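Local coordinates for serine-rich secreted cell wall anchored (LPXTG-motif ) protein (Lactobacillus reuteri ATCC 53608, PDB 5NXK) that probably mediates adhesion of the bacterium to host gut surfaces through an elongated right-handed beta-solenoid of the pectate lyase-like type, at residues I76-Y82 and Y102-Y108; S151-P155 and M188-T192; G199-V205 and R229-V235; D248-P254 and N282-T288. All coordinates share one frame; numbering follows the deposited sequence.

Interaction 1: I76-Y82 and Y102-Y108; sequences IENATLY and YKDVTAY
At a corner of the beta-solenoid two successive coils lie in parallel register, Ile76-Tyr82 over Tyr102-Tyr108, and pass together from one sheet to the next. Asn78 and Asp104 both take left-handed backbone angles, so the bend repeats coil on coil. Before it, Lys103 N gives a nearly straight bond to Ile76 O (2.9 Å); beyond it, Leu81 N donates to Thr106 O (2.8 Å) and Tyr108 N to Leu81 O (2.7 Å). Strands 79-82 and 105-108 run parallel to within 15°. Toward the buried interior, Leu81 drives its CD1 over one face of the Tyr102 ring, 3.4 Å from CZ, while the same methyl meets Val105 CG1 at 3.9 Å. Ile76 runs alongside that ring. On the outer surface the rings of Tyr82 and Tyr108 point the same way, each CG anti to its carbonyl carbon. Their planes lie within 14° of parallel, yet one ring is displaced far enough that little of it faces the other, and CE2 of Tyr82 approaches CD1 of Tyr108 at 3.6 Å. Phe89, from a loop, also touches Ile76, Leu81 and Tyr102; strand 51-54 carries the preceding coil beside Thr80 and strand 129-134 the following one beside Ala107.

Interaction 2: S151-P155 and M188-T192; sequences SHRTP and MWLLT
His152 and Thr154 rest on the far end of the Trp189 indole, whose six-membered ring carries most of the contact. Trp189 swings CG anti to its backbone N (chi1 -167°), sending the benzo ring outward from its strand so that CH2 reaches the loop. There His152 CB lies 3.6 Å from CH2. The imidazole is turned across the indole in an offset edge-to-face arrangement, its edge toward the tryptophan face, with centroids 5.5 Å apart and planes at 63°; CD2 of His152 is the ring atom that comes to 3.6 Å from Trp189 CH2. Thr154 touches with its methyl, CG2 standing 3.5 Å from Trp189 CH2. Its hydroxyl lies between the backbone N and carbonyl carbon (chi1 78°) and bonds to Asp156 N and Gly157 O within the loop. Here a loop that leaves the solenoid, opening with strand 151-152 of a two-stranded hairpin, lies against strand 186-191, an edge strand of a four-stranded parallel sheet. At the indole edge, close to the ring plane, Arg153 O lies 3.9 Å from Trp189 CH2; that carbonyl also accepts from Gln255. Leu191 adds its CD1, 4.0 Å from His152 CD2. The indole's rotation is fixed from the other end by NE1, which bonds to Asp226, and Tyr164 meets the indole edge-to-face.

Interaction 3: G199-V205 and R229-V235; sequences GISTVTV and RENHFIV
Val203 and Phe233 pack on the buried side of two parallel strands, 200-205 and 230-235, whose axes run 2° apart at 4.7 Å. The Phe233 ring, its CG anti to the backbone N (chi1 -180°), crosses obliquely to Val203, with CD1 3.9 Å from Val203 CB, and passes alongside Val205. Val235 CG2 lies over one face of the ring, offset toward its rim, and Ile223 and Val250 also touch it. Buried Ser201 OG bonds to Ser166 O of the preceding coil; Asn231 OD1 accepts from Gly227 N just upstream, and its ND2 reaches Arg262 O of the next coil. The opposite face is more open and polar. Arg229 grips Glu230 OE2 side-on through NE and NH2, NE at 2.9 Å in the guanidinium plane. The other carboxylate oxygen, OE1, accepts His232 NE2 at 2.6 Å on its anti lone pair. Across the strands the network is met by Ile200 CD1, 3.7 Å from Glu230 OE2, and by Thr202 OG1, 3.4 Å from His232 CD2. At the strand entrance Gly199 O accepts from Arg229 N and Glu230 N. Strands stacked in parallel register, one face buried and the other partly open to solvent, form the wall of a pectate lyase-like beta-solenoid.

Interaction 4: D248-P254 and N282-T288; sequences DNVRIIP and NFRVAGT
Arg284 lies across the carboxylate of Asp248, one coil before it, and its side chain can be traced outward. CB sits 3.4 Å from Asp248 CG. CG, anti to the backbone N (chi1 176°), comes 3.5 Å from Asp248 OD2. CG also lies 3.9 Å from Ile253 CD1; the bend at chi2 (64°) turns CD aside, and NE passes that same methyl. At the tip, the guanidinium lays one face against Ala286 CB, offset toward its rim, with NH2 closest to that methyl. Arg284 thus uses its aliphatic stem against the acid, whose OD2 is instead taken by Arg251 NH1 at 2.7 Å. Arg251 has a second acidic partner in Asp156, which would temper its charge in this buried place. On the other sheet face Val250 CB meets the edge of the Phe283 ring, 3.8 Å from CD1. At the coil's corner Asn282 ND2 donates to Asn249 OD1 (2.9 Å), with the amides 18° from coplanar. Asn249 ND2 in turn bonds to Asn222 OD1, an asparagine stack like those of pectate lyase-like solenoids. Backbone bonds hold the register, among them Arg284 N to Val250 O (2.8 Å). Strand 221-226 flanks 248-252 on the side away from 283-285, while strands 272-277, 289-295 and 298-303 pack against the inner side chains.

Overall arrangement
From the N terminus, interaction 1 comes first: it closes one solenoid coil and ties the long 11-stranded sheet to the 10-stranded one at their shared corner. Interaction 2 spans the rest of a hairpin loop and most of the next coil, bringing the loop against strand 186-191. Interaction 3 then closes a coil within the 11-stranded sheet, and interaction 4 joins the last two strands of the four-stranded sheet. The four follow in series, none nested or crossed. Interaction 1 stands apart, its centre about 24 Å from those of interactions 2 and 3. The others touch: Leu190 meets Thr202, Phe233 meets Val250 across the interior, and Pro155 touches the Pro254 carbonyl, beside the four-stranded sheet.

Interaction 1: I76-Y82 and Y102-Y108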
# COMPACT_ATOMS: atom_id res chain seq x y z
N ILE A 76 2.27 1.43 -12.98
CA ILE A 76 1.42 2.51 -13.46
C ILE A 76 2.13 3.84 -13.24
O ILE A 76 2.59 4.12 -12.12
CB ILE A 76 0.05 2.51 -12.76
CG1 ILE A 76 -0.64 1.15 -12.94
CG2 ILE A 76 -0.82 3.64 -13.31
CD1 ILE A 76 -2.02 1.05 -12.31
N GLU A 77 2.27 4.64 -14.29
CA GLU A 77 2.99 5.92 -14.20
C GLU A 77 2.10 7.07 -14.60
O GLU A 77 1.30 6.94 -15.54
CB GLU A 77 4.21 5.94 -15.11
CG GLU A 77 5.05 4.70 -15.14
CD GLU A 77 6.30 4.89 -16.00
OE1 GLU A 77 7.25 4.09 -15.87
OE2 GLU A 77 6.32 5.84 -16.81
N ASN A 78 2.22 8.18 -13.88
CA ASN A 78 1.65 9.47 -14.29
C ASN A 78 0.16 9.35 -14.55
O ASN A 78 -0.32 9.63 -15.64
CB ASN A 78 2.39 9.99 -15.51
CG ASN A 78 2.01 11.44 -15.84
OD1 ASN A 78 1.50 12.17 -14.98
ND2 ASN A 78 2.28 11.85 -17.07
N ALA A 79 -0.56 8.89 -13.54
CA ALA A 79 -1.98 8.70 -13.67
C ALA A 79 -2.71 8.98 -12.36
O ALA A 79 -2.11 9.00 -11.28
CB ALA A 79 -2.28 7.28 -14.15
N THR A 80 -4.00 9.20 -12.47
CA THR A 80 -4.84 9.30 -11.30
C THR A 80 -5.69 8.05 -11.23
O THR A 80 -6.30 7.65 -12.22
CB THR A 80 -5.72 10.56 -11.36
OG1 THR A 80 -4.87 11.70 -11.48
CG2 THR A 80 -6.57 10.68 -10.10
N LEU A 81 -5.72 7.41 -10.07
CA LEU A 81 -6.47 6.17 -9.97
C LEU A 81 -7.59 6.28 -8.94
O LEU A 81 -7.34 6.69 -7.80
CB LEU A 81 -5.53 5.02 -9.59
CG LEU A 81 -4.25 4.88 -10.43
CD1 LEU A 81 -3.35 3.79 -9.83
CD2 LEU A 81 -4.56 4.58 -11.89
N TYR A 82 -8.80 5.91 -9.33
CA TYR A 82 -9.94 5.93 -8.42
C TYR A 82 -10.49 4.53 -8.25
O TYR A 82 -10.53 3.77 -9.21
CB TYR A 82 -11.08 6.83 -8.93
CG TYR A 82 -10.72 8.27 -9.23
CD1 TYR A 82 -10.19 8.64 -10.47
CD2 TYR A 82 -10.94 9.27 -8.28
CE1 TYR A 82 -9.88 9.96 -10.74
CE2 TYR A 82 -10.63 10.59 -8.55
CZ TYR A 82 -10.10 10.94 -9.78
OH TYR A 82 -9.80 12.26 -10.04
N TYR A 102 3.71 2.19 -8.31
CA TYR A 102 3.06 3.45 -8.64
C TYR A 102 4.13 4.52 -8.78
O TYR A 102 4.85 4.79 -7.82
CB TYR A 102 2.06 3.89 -7.56
CG TYR A 102 0.72 3.18 -7.54
CD1 TYR A 102 0.38 2.22 -8.48
CD2 TYR A 102 -0.21 3.49 -6.54
CE1 TYR A 102 -0.87 1.59 -8.44
CE2 TYR A 102 -1.44 2.88 -6.49
CZ TYR A 102 -1.77 1.93 -7.44
OH TYR A 102 -3.00 1.32 -7.36
N LYS A 103 4.24 5.12 -9.95
CA LYS A 103 5.20 6.20 -10.12
C LYS A 103 4.50 7.48 -10.56
O LYS A 103 3.77 7.48 -11.56
CB LYS A 103 6.28 5.79 -11.12
CG LYS A 103 7.25 6.91 -11.47
CD LYS A 103 8.29 6.44 -12.48
CE LYS A 103 9.32 7.53 -12.80
NZ LYS A 103 10.50 6.95 -13.54
N ASP A 104 4.67 8.56 -9.80
CA ASP A 104 3.97 9.82 -10.08
C ASP A 104 2.47 9.59 -10.20
O ASP A 104 1.82 10.08 -11.11
CB ASP A 104 4.54 10.49 -11.34
CG ASP A 104 6.00 10.88 -11.17
OD1 ASP A 104 6.37 11.36 -10.08
OD2 ASP A 104 6.80 10.70 -12.11
N VAL A 105 1.93 8.86 -9.25
CA VAL A 105 0.53 8.52 -9.24
C VAL A 105 -0.20 9.32 -8.17
O VAL A 105 0.35 9.60 -7.11
CB VAL A 105 0.34 7.01 -9.00
CG1 VAL A 105 -1.06 6.69 -8.48
CG2 VAL A 105 0.65 6.23 -10.28
N THR A 106 -1.43 9.72 -8.48
CA THR A 106 -2.34 10.26 -7.49
C THR A 106 -3.50 9.28 -7.36
O THR A 106 -4.06 8.89 -8.37
CB THR A 106 -2.84 11.67 -7.89
OG1 THR A 106 -1.70 12.54 -8.05
CG2 THR A 106 -3.76 12.26 -6.84
N ALA A 107 -3.87 8.87 -6.15
CA ALA A 107 -4.92 7.86 -6.02
C ALA A 107 -5.98 8.23 -5.01
O ALA A 107 -5.70 8.85 -3.97
CB ALA A 107 -4.30 6.50 -5.64
N TYR A 108 -7.21 7.80 -5.30
CA TYR A 108 -8.32 8.00 -4.39
C TYR A 108 -9.06 6.69 -4.22
O TYR A 108 -9.37 6.02 -5.20
CB TYR A 108 -9.27 9.09 -4.92
CG TYR A 108 -8.61 10.44 -5.09
CD1 TYR A 108 -7.91 10.76 -6.26
CD2 TYR A 108 -8.67 11.40 -4.08
CE1 TYR A 108 -7.30 11.97 -6.41
CE2 TYR A 108 -8.05 12.63 -4.23
CZ TYR A 108 -7.37 12.91 -5.40
OH TYR A 108 -6.75 14.12 -5.55

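Interaction 2: S151-P155 and M188-T192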
# COMPACT_ATOMS: atom_id res chain seq x y z
N SER A 151 -11.90 -4.36 5.89
CA SER A 151 -11.86 -4.45 7.34
C SER A 151 -11.37 -5.83 7.78
O SER A 151 -11.68 -6.83 7.13
CB SER A 151 -13.25 -4.17 7.93
OG SER A 151 -13.21 -4.29 9.34
N HIS A 152 -10.62 -5.88 8.87
CA HIS A 152 -10.08 -7.15 9.34
C HIS A 152 -9.95 -7.14 10.85
O HIS A 152 -9.73 -6.08 11.46
CB HIS A 152 -8.74 -7.43 8.64
CG HIS A 152 -8.16 -8.78 8.94
ND1 HIS A 152 -8.68 -9.94 8.41
CD2 HIS A 152 -7.07 -9.14 9.65
CE1 HIS A 152 -7.96 -10.97 8.82
NE2 HIS A 152 -6.97 -10.51 9.57
N ARG A 153 -10.12 -8.30 11.47
CA ARG A 153 -10.10 -8.39 12.93
C ARG A 153 -8.71 -8.13 13.52
O ARG A 153 -7.70 -8.43 12.90
CB ARG A 153 -10.60 -9.76 13.39
CG ARG A 153 -11.03 -9.80 14.85
CD ARG A 153 -11.07 -11.23 15.40
NE ARG A 153 -11.19 -11.23 16.85
CZ ARG A 153 -10.17 -11.13 17.70
NH1 ARG A 153 -8.92 -11.06 17.25
NH2 ARG A 153 -10.39 -11.13 19.00
N THR A 154 -8.69 -7.54 14.72
CA THR A 154 -7.48 -7.41 15.52
C THR A 154 -7.87 -7.66 16.97
O THR A 154 -9.06 -7.64 17.30
CB THR A 154 -6.82 -6.02 15.41
OG1 THR A 154 -7.55 -5.10 16.23
CG2 THR A 154 -6.77 -5.53 13.96
N PRO A 155 -6.89 -7.87 17.87
CA PRO A 155 -7.24 -7.99 19.28
C PRO A 155 -7.94 -6.75 19.87
O PRO A 155 -8.51 -6.85 20.95
CB PRO A 155 -5.89 -8.22 19.97
CG PRO A 155 -5.03 -8.80 18.90
CD PRO A 155 -5.45 -8.13 17.64
N MET A 188 -1.11 2.01 6.53
CA MET A 188 -0.44 0.87 5.88
C MET A 188 -0.55 -0.35 6.77
O MET A 188 -0.05 -0.34 7.89
CB MET A 188 1.03 1.16 5.62
CG MET A 188 1.32 2.27 4.63
SD MET A 188 3.12 2.56 4.54
CE MET A 188 3.20 3.76 3.21
N TRP A 189 -1.21 -1.40 6.29
CA TRP A 189 -1.33 -2.62 7.06
C TRP A 189 -0.67 -3.75 6.28
O TRP A 189 -1.16 -4.15 5.23
CB TRP A 189 -2.80 -2.97 7.34
CG TRP A 189 -2.98 -4.03 8.38
CD1 TRP A 189 -2.00 -4.77 8.98
CD2 TRP A 189 -4.22 -4.46 8.97
NE1 TRP A 189 -2.55 -5.62 9.90
CE2 TRP A 189 -3.91 -5.45 9.91
CE3 TRP A 189 -5.56 -4.10 8.78
CZ2 TRP A 189 -4.89 -6.10 10.67
CZ3 TRP A 189 -6.53 -4.73 9.54
CH2 TRP A 189 -6.20 -5.72 10.47
N LEU A 190 0.45 -4.24 6.80
CA LEU A 190 1.18 -5.32 6.16
C LEU A 190 1.08 -6.53 7.07
O LEU A 190 1.58 -6.52 8.20
CB LEU A 190 2.64 -4.95 5.90
CG LEU A 190 2.94 -3.75 5.00
CD1 LEU A 190 2.89 -2.42 5.77
CD2 LEU A 190 4.27 -3.91 4.26
N LEU A 191 0.41 -7.56 6.58
CA LEU A 191 0.11 -8.76 7.36
C LEU A 191 0.48 -10.01 6.56
O LEU A 191 0.25 -10.06 5.36
CB LEU A 191 -1.39 -8.78 7.74
CG LEU A 191 -1.96 -9.93 8.58
CD1 LEU A 191 -3.08 -9.41 9.51
CD2 LEU A 191 -2.48 -11.08 7.68
N THR A 192 1.05 -11.01 7.22
CA THR A 192 1.17 -12.32 6.59
C THR A 192 0.38 -13.31 7.42
O THR A 192 0.28 -13.20 8.63
CB THR A 192 2.64 -12.79 6.47
OG1 THR A 192 3.15 -13.11 7.77
CG2 THR A 192 3.51 -11.69 5.85

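Interaction 3: G199-V205 and R229-V235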
# COMPACT_ATOMS: atom_id res chain seq x y z
N GLY A 199 6.38 -14.72 5.21
CA GLY A 199 6.14 -14.29 6.58
C GLY A 199 6.88 -13.01 6.97
O GLY A 199 7.07 -12.72 8.16
N ILE A 200 7.25 -12.23 5.97
CA ILE A 200 8.00 -10.99 6.17
C ILE A 200 7.15 -9.78 5.79
O ILE A 200 6.54 -9.77 4.72
CB ILE A 200 9.28 -10.98 5.33
CG1 ILE A 200 10.19 -12.14 5.75
CG2 ILE A 200 10.02 -9.63 5.44
CD1 ILE A 200 11.36 -12.36 4.78
N SER A 201 7.08 -8.79 6.67
CA SER A 201 6.36 -7.55 6.38
C SER A 201 7.29 -6.36 6.58
O SER A 201 7.77 -6.13 7.70
CB SER A 201 5.12 -7.41 7.26
OG SER A 201 4.16 -8.41 6.96
N THR A 202 7.49 -5.57 5.53
CA THR A 202 8.51 -4.52 5.53
C THR A 202 8.06 -3.22 4.88
O THR A 202 7.48 -3.25 3.81
CB THR A 202 9.78 -4.99 4.78
OG1 THR A 202 10.32 -6.12 5.46
CG2 THR A 202 10.83 -3.89 4.74
N VAL A 203 8.29 -2.10 5.55
CA VAL A 203 8.18 -0.78 4.92
C VAL A 203 9.56 -0.17 4.85
O VAL A 203 10.27 -0.14 5.86
CB VAL A 203 7.24 0.15 5.70
CG1 VAL A 203 7.23 1.56 5.06
CG2 VAL A 203 5.84 -0.45 5.75
N THR A 204 9.97 0.29 3.67
CA THR A 204 11.27 0.98 3.57
C THR A 204 11.06 2.39 3.04
O THR A 204 10.13 2.63 2.27
CB THR A 204 12.27 0.26 2.64
OG1 THR A 204 11.79 0.33 1.29
CG2 THR A 204 12.43 -1.19 3.04
N VAL A 205 11.89 3.31 3.49
CA VAL A 205 11.91 4.65 2.92
C VAL A 205 13.33 4.87 2.37
O VAL A 205 14.30 4.84 3.14
CB VAL A 205 11.54 5.73 3.96
CG1 VAL A 205 11.52 7.12 3.30
CG2 VAL A 205 10.18 5.42 4.59
N ARG A 229 7.18 -13.90 10.68
CA ARG A 229 8.58 -14.10 11.12
C ARG A 229 9.38 -12.79 11.24
O ARG A 229 10.27 -12.70 12.09
CB ARG A 229 9.32 -15.09 10.20
CG ARG A 229 9.61 -14.65 8.76
CD ARG A 229 10.79 -15.48 8.15
NE ARG A 229 12.10 -14.89 8.48
CZ ARG A 229 13.03 -15.47 9.24
NH1 ARG A 229 12.83 -16.69 9.74
NH2 ARG A 229 14.18 -14.83 9.50
N GLU A 230 9.13 -11.80 10.39
CA GLU A 230 9.87 -10.54 10.46
C GLU A 230 8.96 -9.34 10.20
O GLU A 230 8.02 -9.41 9.40
CB GLU A 230 11.03 -10.47 9.44
CG GLU A 230 12.08 -11.58 9.49
CD GLU A 230 13.12 -11.46 8.37
OE1 GLU A 230 13.45 -10.32 7.96
OE2 GLU A 230 13.54 -12.52 7.82
N ASN A 231 9.28 -8.24 10.87
CA ASN A 231 8.59 -6.97 10.68
C ASN A 231 9.64 -5.87 10.62
O ASN A 231 10.41 -5.74 11.54
CB ASN A 231 7.60 -6.71 11.82
CG ASN A 231 6.46 -7.71 11.84
OD1 ASN A 231 5.47 -7.54 11.12
ND2 ASN A 231 6.61 -8.78 12.62
N HIS A 232 9.65 -5.07 9.56
CA HIS A 232 10.71 -4.07 9.41
C HIS A 232 10.17 -2.69 9.10
O HIS A 232 9.22 -2.56 8.33
CB HIS A 232 11.68 -4.46 8.30
CG HIS A 232 12.41 -5.74 8.54
ND1 HIS A 232 13.63 -5.79 9.20
CD2 HIS A 232 12.13 -7.01 8.18
CE1 HIS A 232 14.04 -7.03 9.26
NE2 HIS A 232 13.15 -7.80 8.65
N PHE A 233 10.76 -1.66 9.70
CA PHE A 233 10.54 -0.29 9.24
C PHE A 233 11.93 0.31 9.09
O PHE A 233 12.64 0.48 10.08
CB PHE A 233 9.69 0.52 10.21
CG PHE A 233 9.43 1.95 9.77
CD1 PHE A 233 9.06 2.22 8.46
CD2 PHE A 233 9.52 3.00 10.67
CE1 PHE A 233 8.80 3.52 8.04
CE2 PHE A 233 9.26 4.31 10.27
CZ PHE A 233 8.90 4.58 8.96
N ILE A 234 12.32 0.56 7.84
CA ILE A 234 13.68 0.97 7.55
C ILE A 234 13.67 2.35 6.90
O ILE A 234 13.08 2.54 5.86
CB ILE A 234 14.40 -0.01 6.61
CG1 ILE A 234 14.41 -1.41 7.22
CG2 ILE A 234 15.83 0.44 6.35
CD1 ILE A 234 14.89 -2.47 6.26
N VAL A 235 14.32 3.31 7.55
CA VAL A 235 14.44 4.66 7.02
C VAL A 235 15.90 4.90 6.67
O VAL A 235 16.76 4.94 7.54
CB VAL A 235 13.94 5.68 8.05
CG1 VAL A 235 14.17 7.11 7.53
CG2 VAL A 235 12.48 5.41 8.37

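Interaction 4: D248-P254 and N282-T288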
# COMPACT_ATOMS: atom_id res chain seq x y z
N ASP A 248 -0.89 4.87 17.58
CA ASP A 248 0.53 4.52 17.40
C ASP A 248 1.00 4.92 16.00
O ASP A 248 0.21 4.92 15.07
CB ASP A 248 0.80 3.02 17.59
CG ASP A 248 0.19 2.45 18.87
OD1 ASP A 248 0.34 3.05 19.96
OD2 ASP A 248 -0.39 1.35 18.79
N ASN A 249 2.28 5.25 15.84
CA ASN A 249 2.78 5.47 14.47
C ASN A 249 3.16 4.14 13.81
O ASN A 249 2.78 3.88 12.67
CB ASN A 249 3.97 6.41 14.46
CG ASN A 249 3.66 7.74 15.10
OD1 ASN A 249 4.26 8.11 16.11
ND2 ASN A 249 2.70 8.46 14.53
N VAL A 250 3.89 3.29 14.54
CA VAL A 250 4.18 1.94 14.07
C VAL A 250 3.77 0.94 15.13
O VAL A 250 4.15 1.06 16.30
CB VAL A 250 5.67 1.71 13.73
CG1 VAL A 250 5.88 0.27 13.19
CG2 VAL A 250 6.16 2.74 12.72
N ARG A 251 2.97 -0.04 14.73
CA ARG A 251 2.48 -1.03 15.67
C ARG A 251 2.93 -2.44 15.29
O ARG A 251 2.65 -2.90 14.20
CB ARG A 251 0.96 -0.97 15.72
CG ARG A 251 0.28 -2.01 16.59
CD ARG A 251 -0.85 -1.25 17.24
NE ARG A 251 -1.81 -2.07 17.93
CZ ARG A 251 -2.49 -1.67 19.00
NH1 ARG A 251 -2.28 -0.47 19.53
NH2 ARG A 251 -3.36 -2.50 19.56
N ILE A 252 3.64 -3.09 16.21
CA ILE A 252 4.02 -4.48 16.02
C ILE A 252 3.53 -5.30 17.20
O ILE A 252 4.22 -5.45 18.20
CB ILE A 252 5.53 -4.64 15.88
CG1 ILE A 252 6.08 -3.60 14.89
CG2 ILE A 252 5.87 -6.07 15.43
CD1 ILE A 252 7.57 -3.62 14.73
N ILE A 253 2.32 -5.82 17.05
CA ILE A 253 1.67 -6.63 18.07
C ILE A 253 1.06 -7.85 17.38
O ILE A 253 0.26 -7.68 16.45
CB ILE A 253 0.58 -5.83 18.85
CG1 ILE A 253 1.22 -4.69 19.66
CG2 ILE A 253 -0.19 -6.74 19.78
CD1 ILE A 253 0.18 -3.81 20.42
N PRO A 254 1.45 -9.06 17.79
CA PRO A 254 0.94 -10.25 17.09
C PRO A 254 -0.59 -10.36 17.12
O PRO A 254 -1.21 -9.99 18.12
CB PRO A 254 1.59 -11.41 17.84
CG PRO A 254 2.85 -10.81 18.46
CD PRO A 254 2.46 -9.39 18.81
N ASN A 282 4.63 6.00 19.96
CA ASN A 282 5.08 6.21 18.59
C ASN A 282 5.51 4.89 17.95
O ASN A 282 5.08 4.55 16.84
CB ASN A 282 6.23 7.22 18.56
CG ASN A 282 5.85 8.53 19.25
OD1 ASN A 282 6.17 8.74 20.42
ND2 ASN A 282 5.15 9.38 18.54
N PHE A 283 6.36 4.13 18.64
CA PHE A 283 6.69 2.77 18.22
C PHE A 283 6.09 1.84 19.27
O PHE A 283 6.55 1.80 20.41
CB PHE A 283 8.21 2.54 18.10
CG PHE A 283 8.89 3.37 17.02
CD1 PHE A 283 8.30 3.56 15.78
CD2 PHE A 283 10.14 3.93 17.26
CE1 PHE A 283 8.95 4.30 14.80
CE2 PHE A 283 10.79 4.67 16.28
CZ PHE A 283 10.20 4.86 15.06
N ARG A 284 5.03 1.13 18.91
CA ARG A 284 4.32 0.29 19.87
C ARG A 284 4.62 -1.16 19.58
O ARG A 284 4.19 -1.68 18.55
CB ARG A 284 2.81 0.52 19.78
CG ARG A 284 1.96 -0.38 20.69
CD ARG A 284 2.23 -0.14 22.18
NE ARG A 284 1.41 -1.02 23.02
CZ ARG A 284 1.80 -1.54 24.19
NH1 ARG A 284 3.00 -1.27 24.69
NH2 ARG A 284 0.96 -2.33 24.86
N VAL A 285 5.38 -1.79 20.46
CA VAL A 285 5.72 -3.20 20.27
C VAL A 285 5.38 -3.98 21.53
O VAL A 285 5.83 -3.62 22.61
CB VAL A 285 7.20 -3.39 19.91
CG1 VAL A 285 7.49 -4.86 19.64
CG2 VAL A 285 7.57 -2.54 18.69
N ALA A 286 4.59 -5.03 21.40
CA ALA A 286 4.18 -5.78 22.59
C ALA A 286 3.90 -7.23 22.22
O ALA A 286 3.68 -7.54 21.04
CB ALA A 286 2.94 -5.13 23.23
N GLY A 287 3.92 -8.12 23.21
CA GLY A 287 3.73 -9.54 22.95
C GLY A 287 5.04 -10.22 22.60
O GLY A 287 6.12 -9.66 22.83
N THR A 288 4.97 -11.42 22.04
CA THR A 288 6.17 -12.20 21.76
C THR A 288 6.83 -11.80 20.44
O THR A 288 6.82 -12.55 19.46
CB THR A 288 5.87 -13.71 21.75
OG1 THR A 288 4.69 -13.96 20.97
CG2 THR A 288 5.62 -14.19 23.16